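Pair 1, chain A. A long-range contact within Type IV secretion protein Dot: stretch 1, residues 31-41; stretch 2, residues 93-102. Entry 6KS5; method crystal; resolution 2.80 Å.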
# COMPACT_ATOMS: atom_id res chain seq x y z
N PHE A 31 3.06 1.21 5.02
CA PHE A 31 3.50 2.59 4.97
C PHE A 31 3.95 3.07 6.34
O PHE A 31 4.91 3.85 6.44
CB PHE A 31 2.39 3.47 4.42
CG PHE A 31 2.06 3.20 2.99
CD1 PHE A 31 3.03 3.29 2.01
CD2 PHE A 31 0.77 2.84 2.63
CE1 PHE A 31 2.72 3.03 0.69
CE2 PHE A 31 0.45 2.59 1.31
CZ PHE A 31 1.42 2.69 0.34
N HIS A 32 3.31 2.58 7.40
CA HIS A 32 3.80 2.89 8.74
C HIS A 32 5.19 2.31 8.95
O HIS A 32 6.06 2.97 9.53
CB HIS A 32 2.82 2.36 9.79
CG HIS A 32 1.47 3.00 9.73
ND1 HIS A 32 0.35 2.41 10.29
CD2 HIS A 32 1.04 4.16 9.18
CE1 HIS A 32 -0.70 3.19 10.09
NE2 HIS A 32 -0.31 4.25 9.42
N ASN A 33 5.44 1.09 8.46
CA ASN A 33 6.78 0.51 8.49
C ASN A 33 7.77 1.37 7.72
O ASN A 33 8.87 1.67 8.20
CB ASN A 33 6.77 -0.91 7.92
CG ASN A 33 6.34 -1.95 8.93
OD1 ASN A 33 7.15 -2.77 9.38
ND2 ASN A 33 5.06 -1.96 9.27
N PHE A 34 7.41 1.76 6.49
CA PHE A 34 8.28 2.63 5.72
C PHE A 34 8.44 3.99 6.37
O PHE A 34 9.52 4.60 6.30
CB PHE A 34 7.74 2.80 4.30
CG PHE A 34 8.66 3.54 3.38
CD1 PHE A 34 9.99 3.15 3.25
CD2 PHE A 34 8.21 4.62 2.64
CE1 PHE A 34 10.84 3.82 2.41
CE2 PHE A 34 9.06 5.30 1.79
CZ PHE A 34 10.38 4.90 1.68
N ALA A 35 7.39 4.48 7.03
CA ALA A 35 7.45 5.78 7.69
C ALA A 35 8.49 5.77 8.80
O ALA A 35 9.44 6.57 8.78
CB ALA A 35 6.08 6.16 8.23
N LEU A 36 8.34 4.87 9.77
CA LEU A 36 9.27 4.88 10.89
C LEU A 36 10.67 4.45 10.48
O LEU A 36 11.64 4.80 11.17
CB LEU A 36 8.74 4.03 12.05
CG LEU A 36 8.06 2.67 11.84
CD1 LEU A 36 9.03 1.62 11.31
CD2 LEU A 36 7.38 2.21 13.12
N TYR A 37 10.81 3.72 9.37
CA TYR A 37 12.13 3.48 8.81
C TYR A 37 12.79 4.78 8.34
O TYR A 37 14.00 4.95 8.48
CB TYR A 37 12.05 2.49 7.65
CG TYR A 37 13.32 2.42 6.83
CD1 TYR A 37 14.42 1.70 7.27
CD2 TYR A 37 13.41 3.07 5.60
CE1 TYR A 37 15.58 1.63 6.52
CE2 TYR A 37 14.57 3.01 4.84
CZ TYR A 37 15.65 2.29 5.31
OH TYR A 37 16.81 2.22 4.56
N LEU A 38 12.00 5.69 7.78
CA LEU A 38 12.53 6.97 7.33
C LEU A 38 12.83 7.90 8.49
O LEU A 38 13.66 8.81 8.33
CB LEU A 38 11.54 7.64 6.38
CG LEU A 38 11.45 7.08 4.96
CD1 LEU A 38 10.57 7.98 4.11
CD2 LEU A 38 12.83 6.93 4.35
N LEU A 39 12.19 7.70 9.64
CA LEU A 39 12.36 8.57 10.79
C LEU A 39 13.39 8.06 11.79
O LEU A 39 14.04 8.88 12.46
CB LEU A 39 11.03 8.77 11.51
CG LEU A 39 9.90 9.42 10.70
CD1 LEU A 39 8.74 9.79 11.61
CD2 LEU A 39 10.43 10.63 9.97
N THR A 40 13.55 6.74 11.92
CA THR A 40 14.45 6.21 12.93
C THR A 40 15.90 6.54 12.60
O THR A 40 16.67 6.96 13.48
CB THR A 40 14.28 4.69 13.07
OG1 THR A 40 14.02 4.12 11.78
CG2 THR A 40 13.13 4.36 14.01
N ASN A 41 16.31 6.36 11.35
CA ASN A 41 17.67 6.65 10.93
C ASN A 41 17.79 7.97 10.17
O ASN A 41 18.73 8.15 9.39
CB ASN A 41 18.23 5.50 10.09
CG ASN A 41 17.35 5.14 8.91
OD1 ASN A 41 17.17 5.93 7.99
ND2 ASN A 41 16.80 3.93 8.93
N TYR A 93 7.78 11.93 20.37
CA TYR A 93 6.62 11.58 19.56
C TYR A 93 7.05 10.97 18.23
O TYR A 93 7.64 11.65 17.39
CB TYR A 93 5.74 12.81 19.30
CG TYR A 93 5.13 13.42 20.55
CD1 TYR A 93 5.86 14.27 21.37
CD2 TYR A 93 3.81 13.15 20.89
CE1 TYR A 93 5.30 14.82 22.51
CE2 TYR A 93 3.24 13.71 22.03
CZ TYR A 93 3.99 14.54 22.83
OH TYR A 93 3.44 15.09 23.96
N LEU A 94 6.77 9.68 18.06
CA LEU A 94 7.17 9.00 16.83
C LEU A 94 6.00 8.22 16.24
O LEU A 94 5.88 8.09 15.02
CB LEU A 94 8.35 8.06 17.10
CG LEU A 94 9.10 7.58 15.86
CD1 LEU A 94 9.85 8.73 15.22
CD2 LEU A 94 10.05 6.45 16.23
N PHE A 95 5.12 7.70 17.11
CA PHE A 95 3.97 6.94 16.62
C PHE A 95 3.00 7.84 15.86
O PHE A 95 2.46 7.45 14.82
CB PHE A 95 3.27 6.24 17.78
CG PHE A 95 2.04 5.48 17.38
CD1 PHE A 95 0.80 6.10 17.33
CD2 PHE A 95 2.12 4.14 17.05
CE1 PHE A 95 -0.34 5.41 16.95
CE2 PHE A 95 0.99 3.43 16.67
CZ PHE A 95 -0.24 4.07 16.63
N GLU A 96 2.74 9.04 16.38
CA GLU A 96 1.82 9.96 15.72
C GLU A 96 2.35 10.40 14.36
O GLU A 96 1.57 10.72 13.46
CB GLU A 96 1.55 11.17 16.61
CG GLU A 96 0.75 10.87 17.88
CD GLU A 96 1.60 10.25 18.98
OE1 GLU A 96 1.02 9.66 19.91
OE2 GLU A 96 2.84 10.35 18.90
N LYS A 97 3.68 10.44 14.19
CA LYS A 97 4.25 10.91 12.94
C LYS A 97 4.09 9.88 11.82
O LYS A 97 3.79 10.25 10.68
CB LYS A 97 5.72 11.26 13.14
N SER A 98 4.28 8.60 12.14
CA SER A 98 4.16 7.58 11.11
C SER A 98 2.73 7.42 10.63
O SER A 98 2.49 7.18 9.44
CB SER A 98 4.69 6.24 11.63
OG SER A 98 3.88 5.74 12.67
N LEU A 99 1.75 7.59 11.52
CA LEU A 99 0.36 7.44 11.13
C LEU A 99 -0.06 8.55 10.16
O LEU A 99 -0.81 8.30 9.21
CB LEU A 99 -0.53 7.43 12.37
CG LEU A 99 -2.04 7.38 12.15
CD1 LEU A 99 -2.51 5.94 12.11
CD2 LEU A 99 -2.74 8.15 13.24
N ILE A 100 0.44 9.77 10.36
CA ILE A 100 0.16 10.84 9.41
C ILE A 100 0.87 10.57 8.09
O ILE A 100 0.29 10.71 7.01
CB ILE A 100 0.55 12.20 10.02
CG1 ILE A 100 -0.49 12.63 11.05
CG2 ILE A 100 0.68 13.25 8.92
CD1 ILE A 100 0.09 13.39 12.22
N LEU A 101 2.14 10.16 8.15
CA LEU A 101 2.89 9.87 6.93
C LEU A 101 2.30 8.68 6.18
O LEU A 101 2.46 8.58 4.96
CB LEU A 101 4.36 9.62 7.26
CG LEU A 101 5.16 10.86 7.63
CD1 LEU A 101 6.61 10.51 7.89
CD2 LEU A 101 5.05 11.90 6.53
N GLY A 102 1.63 7.77 6.89
CA GLY A 102 0.98 6.67 6.21
C GLY A 102 -0.07 7.14 5.23
O GLY A 102 -0.22 6.56 4.15

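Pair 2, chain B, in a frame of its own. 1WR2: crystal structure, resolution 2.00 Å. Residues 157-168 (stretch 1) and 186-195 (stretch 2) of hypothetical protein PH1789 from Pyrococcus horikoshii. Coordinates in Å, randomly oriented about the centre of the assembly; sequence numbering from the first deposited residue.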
# COMPACT_ATOMS: atom_id res chain seq x y z
N PRO B 157 -5.64 11.61 16.14
CA PRO B 157 -5.50 12.42 14.93
C PRO B 157 -4.41 13.47 15.02
O PRO B 157 -4.14 14.02 16.09
CB PRO B 157 -6.88 13.05 14.79
CG PRO B 157 -7.22 13.34 16.22
CD PRO B 157 -6.82 12.05 16.92
N ILE B 158 -3.78 13.76 13.89
CA ILE B 158 -2.72 14.76 13.85
C ILE B 158 -3.22 16.00 13.14
O ILE B 158 -4.19 15.94 12.38
CB ILE B 158 -1.47 14.24 13.09
CG1 ILE B 158 -1.85 13.95 11.63
CG2 ILE B 158 -0.93 12.98 13.76
CD1 ILE B 158 -0.69 13.49 10.77
N THR B 159 -2.57 17.13 13.39
CA THR B 159 -2.93 18.38 12.75
C THR B 159 -1.94 18.58 11.62
O THR B 159 -0.96 17.83 11.52
CB THR B 159 -2.85 19.56 13.73
OG1 THR B 159 -1.54 19.59 14.32
CG2 THR B 159 -3.89 19.40 14.84
N GLU B 160 -2.18 19.56 10.76
CA GLU B 160 -1.26 19.81 9.67
C GLU B 160 0.10 20.19 10.24
O GLU B 160 1.14 19.90 9.64
CB GLU B 160 -1.76 20.93 8.75
CG GLU B 160 -0.77 21.23 7.64
CD GLU B 160 -1.26 22.28 6.68
OE1 GLU B 160 -0.50 22.63 5.76
OE2 GLU B 160 -2.41 22.74 6.83
N LYS B 161 0.09 20.84 11.40
CA LYS B 161 1.34 21.24 12.05
C LYS B 161 2.13 19.98 12.39
O LYS B 161 3.33 19.90 12.14
CB LYS B 161 1.05 22.02 13.33
CG LYS B 161 2.27 22.23 14.22
CD LYS B 161 1.91 22.92 15.53
CE LYS B 161 1.31 24.30 15.27
NZ LYS B 161 2.27 25.19 14.57
N ASP B 162 1.44 18.99 12.96
CA ASP B 162 2.07 17.72 13.31
C ASP B 162 2.70 17.09 12.07
O ASP B 162 3.86 16.67 12.09
CB ASP B 162 1.04 16.73 13.87
CG ASP B 162 0.53 17.12 15.24
OD1 ASP B 162 1.28 17.75 16.02
OD2 ASP B 162 -0.63 16.77 15.55
N ALA B 163 1.92 17.06 10.99
CA ALA B 163 2.35 16.48 9.72
C ALA B 163 3.60 17.12 9.14
O ALA B 163 4.55 16.42 8.77
CB ALA B 163 1.22 16.55 8.71
N ARG B 164 3.62 18.44 9.03
CA ARG B 164 4.79 19.12 8.47
C ARG B 164 5.98 18.96 9.40
O ARG B 164 7.12 18.81 8.96
CB ARG B 164 4.48 20.60 8.23
CG ARG B 164 3.42 20.82 7.18
CD ARG B 164 3.11 22.28 6.93
NE ARG B 164 2.08 22.39 5.91
CZ ARG B 164 2.26 22.07 4.63
NH1 ARG B 164 3.45 21.65 4.21
NH2 ARG B 164 1.25 22.15 3.78
N LYS B 165 5.69 18.97 10.69
CA LYS B 165 6.72 18.84 11.70
C LYS B 165 7.36 17.44 11.70
O LYS B 165 8.58 17.32 11.65
CB LYS B 165 6.11 19.16 13.07
CG LYS B 165 7.10 19.37 14.20
CD LYS B 165 6.36 19.86 15.45
CE LYS B 165 7.26 19.93 16.68
NZ LYS B 165 6.48 20.32 17.89
N MET B 166 6.54 16.39 11.73
CA MET B 166 7.11 15.04 11.75
C MET B 166 7.89 14.72 10.47
O MET B 166 8.74 13.84 10.45
CB MET B 166 6.02 13.98 11.99
CG MET B 166 5.02 13.80 10.88
SD MET B 166 3.64 12.77 11.41
CE MET B 166 4.46 11.18 11.66
N ILE B 167 7.60 15.45 9.39
CA ILE B 167 8.31 15.24 8.15
C ILE B 167 9.70 15.87 8.27
O ILE B 167 10.69 15.35 7.76
CB ILE B 167 7.58 15.88 6.95
CG1 ILE B 167 6.21 15.23 6.75
CG2 ILE B 167 8.42 15.71 5.68
CD1 ILE B 167 5.41 15.82 5.58
N GLN B 168 9.77 17.00 8.97
CA GLN B 168 11.02 17.72 9.14
C GLN B 168 11.93 17.13 10.22
O GLN B 168 13.13 17.38 10.23
CB GLN B 168 10.73 19.18 9.46
CG GLN B 168 9.82 19.85 8.45
CD GLN B 168 9.54 21.30 8.77
OE1 GLN B 168 9.37 21.67 9.94
NE2 GLN B 168 9.47 22.13 7.73
N ASP B 186 7.81 16.41 -3.28
CA ASP B 186 6.56 17.11 -3.07
C ASP B 186 6.12 16.94 -1.62
O ASP B 186 5.31 16.06 -1.30
CB ASP B 186 5.48 16.56 -4.01
CG ASP B 186 4.24 17.44 -4.04
OD1 ASP B 186 3.82 17.92 -2.97
OD2 ASP B 186 3.68 17.63 -5.14
N ILE B 187 6.63 17.79 -0.74
CA ILE B 187 6.31 17.74 0.69
C ILE B 187 4.82 17.87 0.97
O ILE B 187 4.27 17.13 1.78
CB ILE B 187 7.03 18.86 1.46
CG1 ILE B 187 8.54 18.78 1.20
CG2 ILE B 187 6.74 18.73 2.95
CD1 ILE B 187 9.16 17.47 1.57
N ASP B 188 4.18 18.84 0.32
CA ASP B 188 2.75 19.08 0.50
C ASP B 188 1.94 17.82 0.21
O ASP B 188 0.91 17.56 0.84
CB ASP B 188 2.29 20.21 -0.41
CG ASP B 188 2.87 21.56 -0.00
OD1 ASP B 188 4.10 21.66 0.15
OD2 ASP B 188 2.08 22.51 0.17
N ALA B 189 2.41 17.04 -0.76
CA ALA B 189 1.74 15.80 -1.12
C ALA B 189 1.88 14.83 0.05
O ALA B 189 0.94 14.12 0.40
CB ALA B 189 2.37 15.21 -2.38
N ILE B 190 3.05 14.81 0.67
CA ILE B 190 3.25 13.93 1.81
C ILE B 190 2.35 14.37 2.95
O ILE B 190 1.72 13.55 3.60
CB ILE B 190 4.70 13.94 2.28
CG1 ILE B 190 5.62 13.54 1.13
CG2 ILE B 190 4.86 12.97 3.45
CD1 ILE B 190 7.09 13.62 1.46
N VAL B 191 2.30 15.68 3.19
CA VAL B 191 1.47 16.21 4.26
C VAL B 191 0.01 15.81 4.05
O VAL B 191 -0.69 15.47 5.01
CB VAL B 191 1.57 17.76 4.30
CG1 VAL B 191 0.51 18.31 5.24
CG2 VAL B 191 2.96 18.17 4.75
N ASP B 192 -0.44 15.86 2.81
CA ASP B 192 -1.82 15.49 2.50
C ASP B 192 -2.07 14.01 2.79
O ASP B 192 -3.12 13.65 3.33
CB ASP B 192 -2.13 15.81 1.03
CG ASP B 192 -3.61 15.63 0.70
OD1 ASP B 192 -4.45 16.29 1.35
OD2 ASP B 192 -3.92 14.83 -0.20
N MET B 193 -1.11 13.15 2.47
CA MET B 193 -1.27 11.72 2.74
C MET B 193 -1.35 11.44 4.23
O MET B 193 -2.19 10.67 4.68
CB MET B 193 -0.13 10.91 2.14
CG MET B 193 -0.33 10.56 0.69
SD MET B 193 0.90 9.36 0.15
CE MET B 193 2.31 10.46 -0.12
N LEU B 194 -0.47 12.07 4.99
CA LEU B 194 -0.47 11.87 6.44
C LEU B 194 -1.81 12.28 7.06
O LEU B 194 -2.33 11.60 7.94
CB LEU B 194 0.68 12.67 7.07
CG LEU B 194 2.10 12.11 6.93
CD1 LEU B 194 3.12 13.18 7.36
CD2 LEU B 194 2.24 10.83 7.79
N LEU B 195 -2.37 13.40 6.60
CA LEU B 195 -3.65 13.87 7.14
C LEU B 195 -4.79 12.95 6.75
O LEU B 195 -5.69 12.69 7.54
CB LEU B 195 -3.94 15.31 6.68
CG LEU B 195 -3.01 16.41 7.20
CD1 LEU B 195 -3.45 17.75 6.61
CD2 LEU B 195 -3.04 16.48 8.73

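The sharpest difference lies where Gly A102 in pair 1 falls on Leu B195 in pair 2. In pair 1 the helices come so close that the CA atoms of Phe A31 and Gly A102 are 5.0 Å apart, and the CB of Phe A31 rests 3.9 Å from the CA of Gly A102. The imidazole of His A32 fills the space beside the glycine, its CD2 3.9 Å from the CA of Gly A102, which lies at the ring edge. An ideal CB on this glycine would sit 2.6 Å from CD2 of His A32, a clash, so the histidine occupies the place a side chain would need. Pair 2 puts a leucine there and covers it with the start of stretch 1: CD2 of Leu B195 lies 4.0 Å from CG1 of Ile B158 and 3.8 Å from the backbone N of Glu B160.

The frame beneath these choices is common. Two helices cross at 125° in pair 1 and 124° in pair 2, and 14 central residues superpose at 0.5 Å. The axes approach to 8.2 Å in pair 1 but 9.1 Å in pair 2.

At the crossing, Ala A35 matches Ala B163, and both point toward the partner helix. Opposite them, Ser A98 matches Val B191. CB of Ala A35 meets CB of Ser A98 at 3.7 Å. The OG of Ser A98 donates to the O of Phe A95 (3.1 Å), so the hydroxyl is satisfied within its own helix. Val B191 instead uses its methyls: CG1 lies 4.0 Å from CB of Ala B163, and the side chain is a knob among Glu B160, Ala B163, Arg B164 and Ile B167.

One turn on, Leu A39 matches Ile B167, the residue most covered by the other stretch in each pair. CB of Leu A39 meets CD1 of Leu A94 at 3.9 Å, and CD1 of Leu A39 reaches CB of Lys A97 at 3.7 Å; that lysine is not modelled beyond CB. Ile B167 is a true knob, set among Ile B187, Ile B190, Val B191 and Leu B194, with its CD1 3.5 Å from CG2 of Val B191.

Leu A36 gives way to Arg B164, whose NE forms a salt bridge with OE1 of Glu B160 (2.6 Å). NH2 of Arg B164 makes a long salt bridge with OD2 of Asp B188 (3.7 Å), while CG2 of Val B191 lies over one guanidinium face. Neither pair has a hydrogen bond between its stretches among the modelled atoms. In both pairs an alanine holds the crossing, and the residues around it differ together.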